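Local atomic coordinates of extracellular solute-binding protein, family 1 (Bifidobacterium longum subsp. infantis, PDB entry 6FTH), a protein that probably captures human milk oligosaccharides at the cell surface and delivers them to an ABC transporter for uptake. Residues D187-G190 with A194-I197; N178-F183 with I197-R202; K159-K164 with K288-G293; H259-I262 with L266-A269; H154-K159 with A302-L307. All coordinates share one frame; numbering follows the deposited sequence.

Contact 1: residues D187-G190 with A194-I197; sequences DPNG and ADEI
Glu196 and Asn189 meet across a short loop, their carboxylate and amide planes inclined by 45°. The glutamate chain bends at its second torsion (chi2 80°), which carries the carboxylate over to the type I turn of Asp187-Gly190. There OE2 accepts a nearly straight bond from Asn189 N (3.0 Å), while OE1 receives a water that also accepts from Asp187 N. Pro188 approaches from the opposite direction, its CG 3.6 Å from Glu196 CG. Asp195 likewise opposes Asn189, its carboxylate turned 59° from the amide; Asn189 ND2 gives Asp195 OD2 a bond of 3.2 Å, in the amide plane but tilted from the carboxylate's. Asp195 OD2 also takes a salt bridge from Lys291, and ND2 reaches Ala290 O. With an alanine at Glu196, Asn189 N and the bridging water would probably lose their acceptor. Asn189 OD1, which accepts from Asn191 N, lies only 2.8 Å from Glu196 OE2; Asp187 OD1 is 3.4 Å from that oxygen, while Asp187 OD2 accepts from Gly192 N. The loop recalls the calcium-binding loops of AlgQ-like relatives; no metal is modelled here, but a shared proton or an unmodelled cation may ease the crowded oxygens.

Contact 2: residues N178-F183 with I197-R202; sequences NVLKAF and IPMNIR
Leu180 presses against Pro198 and Met199 where helix 173-185 packs on the edge strand 197-199 of a mixed four-stranded sheet, a helix-on-sheet layer of the alpha/beta lobe in this solute-binding protein. Its CB lies 3.9 Å from Pro198 CB, at the start of the side chain. With CG set beside the backbone N (chi1 -65°), the fork beyond it is carried over the corner that the chain turns at Pro198. One branch, CD1, reaches Met199 CB at 4.0 Å. The other, CD2, makes more contacts: it lies 3.8 Å from Pro198 CB, 3.9 Å from Met199 CB and 3.4 Å from Pro198 O. The proline ring in turn leans on the helix backbone, Pro198 CB being 3.5 Å from Leu180 O. Met199 offers only its CB here, for the rest of its extended chain runs on toward Val294, Phe296 and Tyr258, while Leu180 is further covered by Val294 and by Leu261 of helix 249-263. One turn along the helix, Phe183 adds its CB against Pro198 CB. Val179 CG1 lies over one face of the Phe183 ring, toward its rim, and Pro198 O stands in the ring plane at the edge, 4.0 Å from Phe183 CD2.

Contact 3: residues K159-K164 with K288-G293; sequences KTWLDK and KTAKTG
The first turns of helix 159-165 face an irregular run of chain, 288-293, that enters strand 292-297 and turns a corner at Gly293; the backbones come closest at Trp161 and Gly293, whose CA atoms are 7.6 Å apart. Just one helix side chain, that of Trp161, spans the distance. CG lies opposite the carbonyl carbon (chi1 -70°), and the indole reaches out with its six-membered ring leading. Two carbonyls meet the ring in its plane, at the edge: Ala290 O is 3.6 Å from Trp161 CZ2 and Lys291 O is 3.4 Å from Trp161 CH2. Thr292 O lies over one face. Ala290 CB adds an apolar touch, 4.1 Å from Trp161 CZ2, and Gly293 CA comes to 3.4 Å from Trp161 CZ3, so close that a beta carbon on this glycine would be tightly placed against the ring. Phe183 makes an edge-to-face pair with the indole, Pro188 packs on it, and Asn158 OD1 caps Trp161 N at the helix start. On the same helix Lys159 NZ forms a salt bridge with Asp163 OD1, meeting the syn lone pair of that oxygen (2.8 Å). Replacing Trp161 by an alanine would probably open a gap between helix and strand and take from Phe183 its aromatic partner. Both in-plane carbonyls have N-H partners, Asn189 ND2 for Ala290 O and the Ile197 backbone for Lys291 O, so the electropositive C-H rim of the indole probably adds only a weak electrostatic attraction to what is mainly close packing around a buried ring.

Contact 4: residues H259-I262 with L266-A269; sequences HKLI and LIPA
Leu261 and Ile267 both hold their first torsions near -65° (chi1 -63° and -69°), which carries their branches into the same space at the end of helix 249-263. The motif is a helix C-terminus: Leu266 N donates to Leu261 O, five residues back, at 2.9 Å, tilted from the carbonyl plane. That bond, together with an apolar touch between the same two residues, is consistent with a Schellman-type ending. The two leucine side chains cross at about a right angle, Leu261 CD2 lying 3.9 Å from Leu266 CD1. Ile267 then leans back over the last turn. Its CD1 comes 3.9 Å from Leu261 CB, with Leu261 CD1 scarcely farther, while its CB lies 3.8 Å from Ile262 CG1. These branches pack against the last helical turn, and the cluster continues into Leu180 of helix 173-185 and Met199 of strand 197-199, the latter also bonded through its backbone to Leu266. The packing has a cost, since Ile267 N is buried without any partner in the model, 3.9 Å from Leu261 O. The neighbouring carbonyls fare differently: a single water donates hydrogen bonds to both Ile262 O and Ile267 O, each at 2.8 Å.

Contact 5: residues H154-K159 with A302-L307; sequences HMFINK and ASFGTL
Strand 154-158 passes beneath the end of helix 300-304, the two backbones nearest at Phe156 and Ser303 with CA atoms 8.9 Å apart, a gap filled by side chains from both. The CB of Phe156 points at the helix and meets the rim of the Phe304 ring in its plane, 3.7 Å from Phe304 CE2. The two rings are steeply inclined, 76° between planes with centroids 5.8 Å apart, an oblique pair. Phe156 CD2 also lies 3.7 Å from Phe304 CE2, which thus rests against the CB-CG-CD2 side of Phe156. Farther out, Ser303 OG approaches Phe156 CE2 at 3.7 Å, while Ser303 CB covers one face of the Phe304 ring near its rim. With chi1 at -54°, Phe304 CG sits beside its own backbone N, and the ring is sent from the last turn down toward the sheet. Gly305 then leaves helical geometry with positive phi. Phe304 stacks on Tyr311 and touches Ser295, whereas Phe156 packs on Pro313 and bonds through its backbone to Ser295; through Phe304 the end of helix 300-304 rests on strands 292-297, 154-158 and 311-313 of one sheet.

All five contacts lie in one lobe, around a mixed sheet ordered 197-199, 292-297, 154-158, 311-313. Contacts 1 and 3 have centres about 8 Å apart and are tied by Asp195 OD2 with Lys291 NZ, 2.7 Å. Contact 2 continues directly from contact 1 through Ile197, whose O takes Gly293 N of contact 3 at 2.9 Å. Contact 4 adds to the same edge strand, its centre about 8 Å from that of contact 2, with Met199 N to Leu266 O at 3.0 Å. Contact 5 shares Lys159 with contact 3 but lies about 20 Å, centre to centre, from contact 4. No bound sugar is among these contacts.

Contact 1: residues D187-G190 with A194-I197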
# COMPACT_ATOMS: atom_id res chain seq x y z
N ASP A 187 -30.67 -11.34 12.34
CA ASP A 187 -29.87 -11.99 13.37
C ASP A 187 -29.01 -13.12 12.80
O ASP A 187 -29.04 -14.25 13.32
CB ASP A 187 -30.77 -12.52 14.48
CG ASP A 187 -29.99 -12.93 15.71
OD1 ASP A 187 -28.92 -12.35 15.97
OD2 ASP A 187 -30.44 -13.86 16.43
N PRO A 188 -28.23 -12.87 11.76
CA PRO A 188 -27.48 -13.97 11.15
C PRO A 188 -26.49 -14.62 12.10
O PRO A 188 -26.16 -15.80 11.91
CB PRO A 188 -26.78 -13.32 9.95
CG PRO A 188 -26.71 -11.86 10.29
CD PRO A 188 -28.03 -11.62 11.01
N ASN A 189 -25.99 -13.92 13.12
CA ASN A 189 -25.07 -14.56 14.05
C ASN A 189 -25.77 -15.33 15.16
O ASN A 189 -25.08 -15.94 15.99
CB ASN A 189 -23.99 -13.60 14.58
CG ASN A 189 -24.50 -12.59 15.61
OD1 ASN A 189 -25.59 -12.72 16.16
ND2 ASN A 189 -23.67 -11.59 15.90
N GLY A 190 -27.10 -15.29 15.20
CA GLY A 190 -27.88 -16.21 16.02
C GLY A 190 -27.97 -15.89 17.49
O GLY A 190 -28.49 -16.71 18.25
N ALA A 194 -29.59 -7.45 18.18
CA ALA A 194 -29.37 -6.68 16.95
C ALA A 194 -28.00 -6.02 17.03
O ALA A 194 -27.86 -4.79 17.10
CB ALA A 194 -30.48 -5.66 16.75
N ASP A 195 -26.98 -6.87 17.07
CA ASP A 195 -25.60 -6.43 17.22
C ASP A 195 -24.84 -6.45 15.90
O ASP A 195 -23.71 -5.95 15.86
CB ASP A 195 -24.85 -7.32 18.24
CG ASP A 195 -24.78 -8.79 17.83
OD1 ASP A 195 -25.67 -9.28 17.12
OD2 ASP A 195 -23.82 -9.48 18.24
N GLU A 196 -25.44 -7.01 14.86
CA GLU A 196 -24.80 -7.06 13.56
C GLU A 196 -24.56 -5.66 13.04
O GLU A 196 -25.47 -4.82 13.01
CB GLU A 196 -25.69 -7.80 12.57
CG GLU A 196 -25.68 -9.32 12.68
CD GLU A 196 -26.56 -9.88 13.81
OE1 GLU A 196 -27.29 -9.12 14.48
OE2 GLU A 196 -26.49 -11.11 14.02
N ILE A 197 -23.33 -5.42 12.60
CA ILE A 197 -22.97 -4.23 11.83
C ILE A 197 -22.98 -4.65 10.37
O ILE A 197 -22.06 -5.36 9.94
CB ILE A 197 -21.58 -3.73 12.24
CG1 ILE A 197 -21.54 -3.37 13.73
CG2 ILE A 197 -21.20 -2.51 11.39
CD1 ILE A 197 -20.14 -3.11 14.31
O HOH W 1 -29.95 -8.78 13.59

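Contact 2: residues N178-F183 with I197-R202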
# COMPACT_ATOMS: atom_id res chain seq x y z
N ASN A 178 -29.91 -4.75 -0.24
CA ASN A 178 -30.85 -5.77 0.24
C ASN A 178 -30.17 -6.74 1.19
O ASN A 178 -30.74 -7.09 2.24
CB ASN A 178 -31.45 -6.50 -0.95
CG ASN A 178 -32.43 -7.59 -0.54
OD1 ASN A 178 -33.50 -7.29 0.01
ND2 ASN A 178 -32.07 -8.84 -0.81
N VAL A 179 -28.96 -7.18 0.86
CA VAL A 179 -28.20 -8.06 1.75
C VAL A 179 -27.95 -7.39 3.09
O VAL A 179 -28.08 -8.02 4.16
CB VAL A 179 -26.87 -8.46 1.07
CG1 VAL A 179 -25.90 -9.03 2.08
CG2 VAL A 179 -27.13 -9.42 -0.08
N LEU A 180 -27.57 -6.11 3.08
CA LEU A 180 -27.24 -5.44 4.32
C LEU A 180 -28.48 -5.30 5.20
O LEU A 180 -28.37 -5.42 6.42
CB LEU A 180 -26.63 -4.07 4.03
CG LEU A 180 -25.27 -4.08 3.31
CD1 LEU A 180 -24.84 -2.68 3.07
CD2 LEU A 180 -24.22 -4.82 4.11
N LYS A 181 -29.65 -5.03 4.61
CA LYS A 181 -30.89 -4.97 5.39
C LYS A 181 -31.17 -6.30 6.06
O LYS A 181 -31.63 -6.35 7.21
CB LYS A 181 -32.06 -4.56 4.51
CG LYS A 181 -32.00 -3.09 4.05
CD LYS A 181 -33.11 -2.68 3.10
CE LYS A 181 -33.00 -1.19 2.76
NZ LYS A 181 -33.96 -0.79 1.66
N ALA A 182 -30.95 -7.40 5.35
CA ALA A 182 -31.13 -8.72 5.93
C ALA A 182 -30.17 -8.96 7.07
O ALA A 182 -30.55 -9.49 8.13
CB ALA A 182 -30.94 -9.77 4.84
N PHE A 183 -28.90 -8.57 6.90
CA PHE A 183 -27.94 -8.68 7.99
C PHE A 183 -28.40 -7.88 9.19
O PHE A 183 -28.22 -8.31 10.34
CB PHE A 183 -26.56 -8.16 7.54
CG PHE A 183 -25.82 -9.05 6.55
CD1 PHE A 183 -26.26 -10.31 6.18
CD2 PHE A 183 -24.63 -8.59 6.01
CE1 PHE A 183 -25.52 -11.09 5.29
CE2 PHE A 183 -23.89 -9.35 5.13
CZ PHE A 183 -24.33 -10.59 4.76
N ILE A 197 -23.33 -5.42 12.60
CA ILE A 197 -22.97 -4.23 11.83
C ILE A 197 -22.98 -4.65 10.37
O ILE A 197 -22.06 -5.36 9.94
CB ILE A 197 -21.58 -3.73 12.24
CG1 ILE A 197 -21.54 -3.37 13.73
CG2 ILE A 197 -21.20 -2.51 11.39
CD1 ILE A 197 -20.14 -3.11 14.31
N PRO A 198 -24.00 -4.30 9.58
CA PRO A 198 -24.08 -4.86 8.23
C PRO A 198 -22.85 -4.56 7.40
O PRO A 198 -22.28 -5.48 6.80
CB PRO A 198 -25.36 -4.25 7.68
CG PRO A 198 -26.19 -4.03 8.91
CD PRO A 198 -25.23 -3.55 9.92
N MET A 199 -22.44 -3.30 7.35
CA MET A 199 -21.23 -2.88 6.66
C MET A 199 -20.50 -1.89 7.57
O MET A 199 -21.14 -1.00 8.13
CB MET A 199 -21.58 -2.22 5.32
CG MET A 199 -20.37 -1.74 4.56
SD MET A 199 -20.82 -1.28 2.87
CE MET A 199 -19.18 -0.95 2.14
N ASN A 200 -19.19 -2.07 7.72
CA ASN A 200 -18.35 -1.18 8.50
C ASN A 200 -17.31 -0.54 7.59
O ASN A 200 -16.67 -1.22 6.78
CB ASN A 200 -17.67 -1.90 9.65
CG ASN A 200 -17.50 -1.00 10.86
OD1 ASN A 200 -17.79 0.19 10.80
ND2 ASN A 200 -17.00 -1.56 11.93
N ILE A 201 -17.16 0.78 7.71
CA ILE A 201 -16.20 1.54 6.92
C ILE A 201 -15.34 2.38 7.86
O ILE A 201 -15.77 2.77 8.95
CB ILE A 201 -16.90 2.43 5.86
CG1 ILE A 201 -17.96 3.35 6.49
CG2 ILE A 201 -17.53 1.57 4.76
CD1 ILE A 201 -18.44 4.48 5.57
N ARG A 202 -14.12 2.64 7.42
CA ARG A 202 -13.17 3.49 8.11
C ARG A 202 -13.54 4.96 7.98
O ARG A 202 -14.13 5.38 6.98
CB ARG A 202 -11.79 3.36 7.47
CG ARG A 202 -11.04 2.08 7.84
CD ARG A 202 -9.63 2.07 7.24
NE ARG A 202 -8.72 1.25 8.05
CZ ARG A 202 -7.40 1.23 7.93
NH1 ARG A 202 -6.79 1.96 7.01
NH2 ARG A 202 -6.68 0.47 8.75

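Contact 3: residues K159-K164 with K288-G293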
# COMPACT_ATOMS: atom_id res chain seq x y z
N LYS A 159 -19.87 -14.90 4.23
CA LYS A 159 -20.53 -15.91 3.43
C LYS A 159 -21.37 -16.86 4.29
O LYS A 159 -22.40 -17.37 3.82
CB LYS A 159 -19.47 -16.68 2.63
CG LYS A 159 -20.03 -17.70 1.62
CD LYS A 159 -20.96 -17.07 0.59
CE LYS A 159 -21.13 -17.92 -0.65
NZ LYS A 159 -21.56 -19.32 -0.32
N THR A 160 -20.94 -17.13 5.52
CA THR A 160 -21.77 -17.94 6.42
C THR A 160 -23.12 -17.29 6.62
O THR A 160 -24.16 -17.96 6.59
CB THR A 160 -21.05 -18.12 7.75
OG1 THR A 160 -19.84 -18.86 7.54
CG2 THR A 160 -21.94 -18.86 8.77
N TRP A 161 -23.14 -15.97 6.78
CA TRP A 161 -24.41 -15.26 6.92
C TRP A 161 -25.23 -15.32 5.64
O TRP A 161 -26.45 -15.53 5.68
CB TRP A 161 -24.14 -13.81 7.29
CG TRP A 161 -23.61 -13.53 8.66
CD1 TRP A 161 -23.26 -14.44 9.63
CD2 TRP A 161 -23.41 -12.24 9.24
NE1 TRP A 161 -22.85 -13.79 10.75
CE2 TRP A 161 -22.93 -12.44 10.55
CE3 TRP A 161 -23.59 -10.94 8.77
CZ2 TRP A 161 -22.62 -11.38 11.40
CZ3 TRP A 161 -23.28 -9.88 9.61
CH2 TRP A 161 -22.80 -10.11 10.91
N LEU A 162 -24.60 -15.10 4.48
CA LEU A 162 -25.33 -15.21 3.23
C LEU A 162 -25.99 -16.57 3.12
O LEU A 162 -27.16 -16.69 2.75
CB LEU A 162 -24.40 -15.01 2.03
CG LEU A 162 -23.79 -13.60 1.86
CD1 LEU A 162 -22.81 -13.67 0.70
CD2 LEU A 162 -24.83 -12.54 1.62
N ASP A 163 -25.23 -17.62 3.45
CA ASP A 163 -25.72 -18.99 3.30
C ASP A 163 -26.88 -19.27 4.24
O ASP A 163 -27.89 -19.85 3.84
CB ASP A 163 -24.58 -19.97 3.60
CG ASP A 163 -23.55 -20.05 2.46
OD1 ASP A 163 -23.79 -19.51 1.37
OD2 ASP A 163 -22.51 -20.69 2.69
N LYS A 164 -26.74 -18.85 5.50
CA LYS A 164 -27.79 -19.06 6.51
C LYS A 164 -29.08 -18.35 6.14
O LYS A 164 -30.17 -18.85 6.45
CB LYS A 164 -27.30 -18.58 7.87
CG LYS A 164 -26.33 -19.58 8.53
CD LYS A 164 -25.93 -19.19 9.95
CE LYS A 164 -25.04 -20.28 10.56
NZ LYS A 164 -24.58 -19.92 11.92
N LYS A 288 -15.21 -15.38 18.40
CA LYS A 288 -16.22 -16.42 18.41
C LYS A 288 -17.51 -15.98 17.74
O LYS A 288 -18.07 -16.73 16.93
CB LYS A 288 -16.49 -16.83 19.87
CG LYS A 288 -17.46 -17.98 20.06
CD LYS A 288 -17.70 -18.25 21.56
CE LYS A 288 -18.88 -19.20 21.80
NZ LYS A 288 -19.09 -19.46 23.26
N THR A 289 -18.00 -14.78 18.05
CA THR A 289 -19.23 -14.26 17.47
C THR A 289 -18.87 -13.19 16.44
O THR A 289 -18.34 -12.14 16.79
CB THR A 289 -20.11 -13.66 18.57
OG1 THR A 289 -20.42 -14.67 19.53
CG2 THR A 289 -21.42 -13.12 17.99
N ALA A 290 -19.17 -13.47 15.17
CA ALA A 290 -18.95 -12.48 14.13
C ALA A 290 -19.93 -11.33 14.30
O ALA A 290 -21.10 -11.53 14.63
CB ALA A 290 -19.18 -13.12 12.77
N LYS A 291 -19.45 -10.11 14.04
CA LYS A 291 -20.25 -8.90 14.17
C LYS A 291 -20.50 -8.16 12.86
O LYS A 291 -21.55 -7.54 12.73
CB LYS A 291 -19.58 -7.91 15.13
CG LYS A 291 -19.34 -8.46 16.52
CD LYS A 291 -20.62 -8.52 17.35
CE LYS A 291 -20.30 -9.00 18.75
NZ LYS A 291 -21.51 -9.03 19.64
N THR A 292 -19.58 -8.22 11.90
CA THR A 292 -19.65 -7.37 10.72
C THR A 292 -19.95 -8.17 9.46
O THR A 292 -19.35 -9.22 9.21
CB THR A 292 -18.34 -6.63 10.57
OG1 THR A 292 -18.09 -5.84 11.74
CG2 THR A 292 -18.37 -5.70 9.34
N GLY A 293 -20.86 -7.65 8.63
CA GLY A 293 -21.26 -8.33 7.42
C GLY A 293 -20.30 -8.09 6.26
O GLY A 293 -19.91 -9.04 5.57

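Contact 4: residues H259-I262 with L266-A269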
# COMPACT_ATOMS: atom_id res chain seq x y z
N HIS A 259 -24.73 7.58 2.07
CA HIS A 259 -25.67 8.27 2.95
C HIS A 259 -26.97 7.49 3.09
O HIS A 259 -27.55 7.43 4.18
CB HIS A 259 -25.95 9.70 2.49
CG HIS A 259 -26.94 10.40 3.36
ND1 HIS A 259 -26.74 10.58 4.71
CD2 HIS A 259 -28.17 10.90 3.10
CE1 HIS A 259 -27.79 11.18 5.24
NE2 HIS A 259 -28.68 11.38 4.28
N LYS A 260 -27.43 6.87 2.00
CA LYS A 260 -28.61 6.04 2.08
C LYS A 260 -28.39 4.90 3.07
O LYS A 260 -29.20 4.69 3.98
CB LYS A 260 -28.96 5.49 0.69
CG LYS A 260 -30.27 4.69 0.67
CD LYS A 260 -30.58 4.09 -0.69
CE LYS A 260 -32.02 3.55 -0.73
NZ LYS A 260 -32.30 2.70 -1.92
N LEU A 261 -27.27 4.20 2.94
CA LEU A 261 -26.96 3.10 3.84
C LEU A 261 -26.89 3.58 5.29
O LEU A 261 -27.44 2.94 6.19
CB LEU A 261 -25.63 2.46 3.45
CG LEU A 261 -25.55 1.79 2.07
CD1 LEU A 261 -24.24 0.97 1.93
CD2 LEU A 261 -26.73 0.92 1.75
N ILE A 262 -26.16 4.68 5.53
CA ILE A 262 -26.02 5.23 6.88
C ILE A 262 -27.39 5.61 7.44
O ILE A 262 -27.70 5.30 8.60
CB ILE A 262 -25.04 6.41 6.87
CG1 ILE A 262 -23.61 5.91 6.67
CG2 ILE A 262 -25.10 7.20 8.20
CD1 ILE A 262 -22.63 7.00 6.26
N LEU A 266 -27.39 0.89 8.30
CA LEU A 266 -26.62 -0.23 7.77
C LEU A 266 -25.12 -0.07 7.93
O LEU A 266 -24.37 -1.03 7.72
CB LEU A 266 -26.98 -0.46 6.32
CG LEU A 266 -28.49 -0.59 6.04
CD1 LEU A 266 -28.82 -0.67 4.57
CD2 LEU A 266 -29.07 -1.82 6.75
N ILE A 267 -24.67 1.13 8.30
CA ILE A 267 -23.30 1.46 8.65
C ILE A 267 -23.36 2.20 9.99
O ILE A 267 -24.32 2.96 10.20
CB ILE A 267 -22.68 2.34 7.55
CG1 ILE A 267 -22.50 1.50 6.29
CG2 ILE A 267 -21.39 2.98 8.03
CD1 ILE A 267 -22.03 2.26 5.04
N PRO A 268 -22.39 2.05 10.90
CA PRO A 268 -22.51 2.74 12.20
C PRO A 268 -22.62 4.24 12.05
O PRO A 268 -21.89 4.86 11.26
CB PRO A 268 -21.23 2.33 12.93
CG PRO A 268 -20.88 0.99 12.34
CD PRO A 268 -21.23 1.15 10.87
N ALA A 269 -23.54 4.84 12.81
CA ALA A 269 -23.77 6.27 12.73
C ALA A 269 -22.52 7.08 13.09
O ALA A 269 -22.35 8.18 12.58
CB ALA A 269 -24.93 6.67 13.65
O HOH W 2 -26.38 4.66 10.93

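Contact 5: residues H154-K159 with A302-L307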
# COMPACT_ATOMS: atom_id res chain seq x y z
N HIS A 154 -9.31 -5.05 -0.66
CA HIS A 154 -10.30 -6.10 -0.89
C HIS A 154 -11.60 -5.77 -0.18
O HIS A 154 -11.61 -5.01 0.79
CB HIS A 154 -9.81 -7.48 -0.40
CG HIS A 154 -8.42 -7.74 -0.79
ND1 HIS A 154 -7.35 -7.24 -0.08
CD2 HIS A 154 -7.90 -8.32 -1.90
CE1 HIS A 154 -6.23 -7.53 -0.71
NE2 HIS A 154 -6.53 -8.17 -1.82
N MET A 155 -12.69 -6.37 -0.66
CA MET A 155 -14.01 -6.25 -0.04
C MET A 155 -14.42 -7.64 0.43
O MET A 155 -14.51 -8.56 -0.38
CB MET A 155 -15.01 -5.72 -1.07
CG MET A 155 -16.40 -5.50 -0.52
SD MET A 155 -17.46 -4.83 -1.83
CE MET A 155 -18.98 -4.47 -0.92
N PHE A 156 -14.66 -7.78 1.73
CA PHE A 156 -15.03 -9.05 2.33
C PHE A 156 -16.51 -9.08 2.69
O PHE A 156 -17.10 -8.06 3.07
CB PHE A 156 -14.20 -9.31 3.58
CG PHE A 156 -12.72 -9.35 3.32
CD1 PHE A 156 -12.19 -10.25 2.42
CD2 PHE A 156 -11.86 -8.48 3.97
CE1 PHE A 156 -10.82 -10.30 2.17
CE2 PHE A 156 -10.49 -8.52 3.72
CZ PHE A 156 -9.97 -9.42 2.80
N ILE A 157 -17.11 -10.27 2.61
CA ILE A 157 -18.47 -10.48 3.07
C ILE A 157 -18.53 -11.77 3.88
O ILE A 157 -17.77 -12.71 3.65
CB ILE A 157 -19.48 -10.48 1.91
CG1 ILE A 157 -20.92 -10.35 2.41
CG2 ILE A 157 -19.33 -11.69 1.04
CD1 ILE A 157 -21.82 -9.81 1.34
N ASN A 158 -19.45 -11.79 4.85
CA ASN A 158 -19.69 -12.97 5.68
C ASN A 158 -20.55 -13.93 4.87
O ASN A 158 -21.77 -13.78 4.77
CB ASN A 158 -20.33 -12.61 7.01
CG ASN A 158 -20.33 -13.79 7.94
OD1 ASN A 158 -20.63 -14.91 7.50
ND2 ASN A 158 -19.88 -13.59 9.16
N LYS A 159 -19.87 -14.90 4.23
CA LYS A 159 -20.53 -15.91 3.43
C LYS A 159 -21.37 -16.86 4.29
O LYS A 159 -22.40 -17.37 3.82
CB LYS A 159 -19.47 -16.68 2.63
CG LYS A 159 -20.03 -17.70 1.62
CD LYS A 159 -20.96 -17.07 0.59
CE LYS A 159 -21.13 -17.92 -0.65
NZ LYS A 159 -21.56 -19.32 -0.32
N ALA A 302 -6.17 -11.14 8.51
CA ALA A 302 -5.83 -9.88 9.15
C ALA A 302 -7.08 -9.16 9.64
O ALA A 302 -7.06 -8.51 10.69
CB ALA A 302 -5.08 -8.97 8.17
N SER A 303 -8.18 -9.24 8.87
CA SER A 303 -9.41 -8.53 9.24
C SER A 303 -10.19 -9.24 10.35
O SER A 303 -10.81 -8.57 11.19
CB SER A 303 -10.30 -8.38 8.01
OG SER A 303 -9.84 -7.31 7.20
N PHE A 304 -10.20 -10.57 10.34
CA PHE A 304 -11.18 -11.32 11.13
C PHE A 304 -10.58 -12.38 12.05
O PHE A 304 -11.34 -12.96 12.84
CB PHE A 304 -12.20 -11.99 10.20
CG PHE A 304 -12.87 -11.03 9.24
CD1 PHE A 304 -13.73 -10.05 9.71
CD2 PHE A 304 -12.61 -11.11 7.89
CE1 PHE A 304 -14.33 -9.16 8.82
CE2 PHE A 304 -13.19 -10.22 7.01
CZ PHE A 304 -14.05 -9.26 7.46
N GLY A 305 -9.29 -12.67 11.96
CA GLY A 305 -8.70 -13.61 12.90
C GLY A 305 -9.38 -14.96 12.86
O GLY A 305 -9.63 -15.54 11.80
N THR A 306 -9.70 -15.50 14.05
CA THR A 306 -10.29 -16.83 14.10
C THR A 306 -11.68 -16.89 13.49
O THR A 306 -12.20 -17.99 13.30
CB THR A 306 -10.31 -17.35 15.53
OG1 THR A 306 -10.91 -16.38 16.39
CG2 THR A 306 -8.88 -17.60 16.03
N LEU A 307 -12.29 -15.76 13.16
CA LEU A 307 -13.56 -15.75 12.45
C LEU A 307 -13.40 -15.82 10.94
O LEU A 307 -14.40 -15.79 10.21
CB LEU A 307 -14.35 -14.49 12.81
CG LEU A 307 -14.84 -14.37 14.27
CD1 LEU A 307 -15.32 -12.96 14.57
CD2 LEU A 307 -15.93 -15.38 14.56